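Local coordinates for protein PKD domain (Vibrio anguillarum, PDB 6AEM) that binds calcium specifically as a polycystic-kidney-disease domain of the protease Epp, probably stabilising the loops at one end of its beta-sandwich, at the calcium ion site. Numbering follows the deposited sequence.

The calcium ion site. Residues 5-8, 29, 31-32, 70-72, 74. With CA (calcium ion), chain B.
At least seven oxygens surround the calcium ion where the N-terminal segment meets two loops at one end of the PKD beta-sandwich. Asp29 is the bidentate ligand: with CG anti to the backbone N (chi1 -167°), it presents both carboxylate oxygens, so that OD1 lies 2.5 Å and OD2 2.4 Å from the calcium ion CA. The carbon between them, CG, is consequently nearer the metal than the CG of any other side-chain ligand. Asp31 and Asp70 are monodentate: Asp31 binds through OD1 while its OD2 stands 3.8 Å from CA, and Asp70 binds through OD2. Both take the sterically tighter rotamer, with CG flanked by N and C (chi1 63° in Asp31, 77° in Asp70). Asn5 adds its amide oxygen OD1, with CG anti to N, and Gln6 contributes its backbone carbonyl O while its side chain points away.

On the tightly tied side, ligand groups are also hydrogen-bonded to one another and to the backbone. Asn5 ND2 donates in its own amide plane to the syn lone pair of Asp70 OD2 at 3.1 Å, so this oxygen serves both metal and amide. Asp70 OD1 is clasped from opposite faces of the carboxylate, by Lys72 N at 2.9 Å and Ala74 N at 3.0 Å, which should resist its rotation. Gln6 N donates to Asp31 OD2 at 2.8 Å, nearly straight but from above the carboxylate plane, joining the N-terminal segment to the Asp31 loop. The three carboxylates, if ionised, would more than offset the calcium charge; an all-oxygen shell with one bidentate carboxylate is typical of calcium.

The looser side is closed by water rather than protein: water 1 completes the observed shell, and Asp71, a second-shell residue, holds it through OD1, 2.7 Å from the water oxygen.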
loop_
_atom_site.group_PDB
_atom_site.type_symbol
_atom_site.label_atom_id
_atom_site.label_comp_id
_atom_site.label_asym_id
_atom_site.label_seq_id
_atom_site.Cartn_x
_atom_site.Cartn_y
_atom_site.Cartn_z
ATOM N N ASN A 5 2.461 1.526 -23.703
ATOM C CA ASN A 5 2.652 1.020 -22.352
ATOM C C ASN A 5 1.340 1.007 -21.576
ATOM O O ASN A 5 0.559 1.959 -21.620
ATOM C CB ASN A 5 3.635 1.906 -21.613
ATOM C CG ASN A 5 3.862 1.445 -20.200
ATOM O OD1 ASN A 5 3.973 0.238 -19.928
ATOM N ND2 ASN A 5 3.884 2.398 -19.272
ATOM N N GLN A 6 1.107 -0.078 -20.842
ATOM C CA GLN A 6 0.025 -0.128 -19.864
ATOM C C GLN A 6 0.544 0.364 -18.516
ATOM O O GLN A 6 1.597 -0.088 -18.060
ATOM C CB GLN A 6 -0.515 -1.556 -19.748
ATOM C CG GLN A 6 -1.053 -2.131 -21.061
ATOM C CD GLN A 6 -1.549 -3.572 -20.915
ATOM O OE1 GLN A 6 -2.313 -3.903 -19.993
ATOM N NE2 GLN A 6 -1.089 -4.436 -21.810
ATOM N N ALA A 7 -0.163 1.326 -17.903
ATOM C CA ALA A 7 0.214 1.782 -16.573
ATOM C C ALA A 7 0.049 0.618 -15.588
ATOM O O ALA A 7 -0.809 -0.257 -15.769
ATOM C CB ALA A 7 -0.664 2.950 -16.137
ATOM N N PRO A 8 0.881 0.555 -14.562
ATOM C CA PRO A 8 0.831 -0.575 -13.634
ATOM C C PRO A 8 -0.461 -0.581 -12.838
ATOM O O PRO A 8 -1.171 0.418 -12.699
ATOM C CB PRO A 8 2.064 -0.323 -12.742
ATOM C CG PRO A 8 2.222 1.173 -12.758
ATOM C CD PRO A 8 1.864 1.577 -14.166
ATOM N N ASP A 29 2.535 -5.250 -13.116
ATOM C CA ASP A 29 2.504 -4.577 -14.414
ATOM C C ASP A 29 2.229 -5.635 -15.482
ATOM O O ASP A 29 2.986 -6.600 -15.612
ATOM C CB ASP A 29 3.834 -3.858 -14.659
ATOM C CG ASP A 29 3.791 -2.879 -15.821
ATOM O OD1 ASP A 29 2.737 -2.270 -16.040
ATOM O OD2 ASP A 29 4.827 -2.683 -16.484
ATOM N N ASP A 31 2.497 -5.609 -18.690
ATOM C CA ASP A 31 3.389 -5.608 -19.842
ATOM C C ASP A 31 4.826 -5.270 -19.457
ATOM O O ASP A 31 5.590 -4.822 -20.311
ATOM C CB ASP A 31 2.898 -4.636 -20.928
ATOM C CG ASP A 31 2.873 -3.188 -20.482
ATOM O OD1 ASP A 31 3.021 -2.912 -19.277
ATOM O OD2 ASP A 31 2.658 -2.327 -21.366
ATOM N N GLY A 32 5.160 -5.289 -18.182
ATOM C CA GLY A 32 6.512 -4.958 -17.772
ATOM C C GLY A 32 6.786 -5.395 -16.354
ATOM O O GLY A 32 6.327 -6.459 -15.920
ATOM N N ASP A 70 6.185 1.586 -12.850
ATOM C CA ASP A 70 6.666 0.540 -13.745
ATOM C C ASP A 70 8.025 0.910 -14.361
ATOM O O ASP A 70 8.630 1.943 -14.060
ATOM C CB ASP A 70 5.613 0.098 -14.771
ATOM C CG ASP A 70 5.422 1.074 -15.938
ATOM O OD1 ASP A 70 6.202 2.064 -16.090
ATOM O OD2 ASP A 70 4.445 0.831 -16.705
ATOM N N ASP A 71 8.532 0.002 -15.200
ATOM C CA ASP A 71 9.853 0.095 -15.836
ATOM C C ASP A 71 9.970 1.249 -16.816
ATOM O O ASP A 71 11.090 1.580 -17.218
ATOM C CB ASP A 71 10.201 -1.227 -16.543
ATOM C CG ASP A 71 9.143 -1.648 -17.550
ATOM O OD1 ASP A 71 8.024 -2.008 -17.156
ATOM O OD2 ASP A 71 9.460 -1.633 -18.748
ATOM N N LYS A 72 8.841 1.861 -17.194
ATOM C CA LYS A 72 8.830 3.042 -18.060
ATOM C C LYS A 72 8.555 4.337 -17.300
ATOM O O LYS A 72 8.536 5.426 -17.905
ATOM C CB LYS A 72 7.800 2.853 -19.182
ATOM C CG LYS A 72 7.994 1.596 -19.994
ATOM C CD LYS A 72 9.262 1.633 -20.793
ATOM C CE LYS A 72 9.360 0.401 -21.702
ATOM N NZ LYS A 72 10.744 0.235 -22.194
ATOM N N ALA A 74 5.701 4.923 -15.545
ATOM C CA ALA A 74 4.277 5.154 -15.349
ATOM C C ALA A 74 3.875 4.738 -13.939
ATOM O O ALA A 74 4.478 3.843 -13.344
ATOM C CB ALA A 74 3.438 4.382 -16.358
HETATM CA CA CA B . 3.732 -1.084 -17.977
HETATM O O HOH W 1 5.970 -1.325 -18.774
#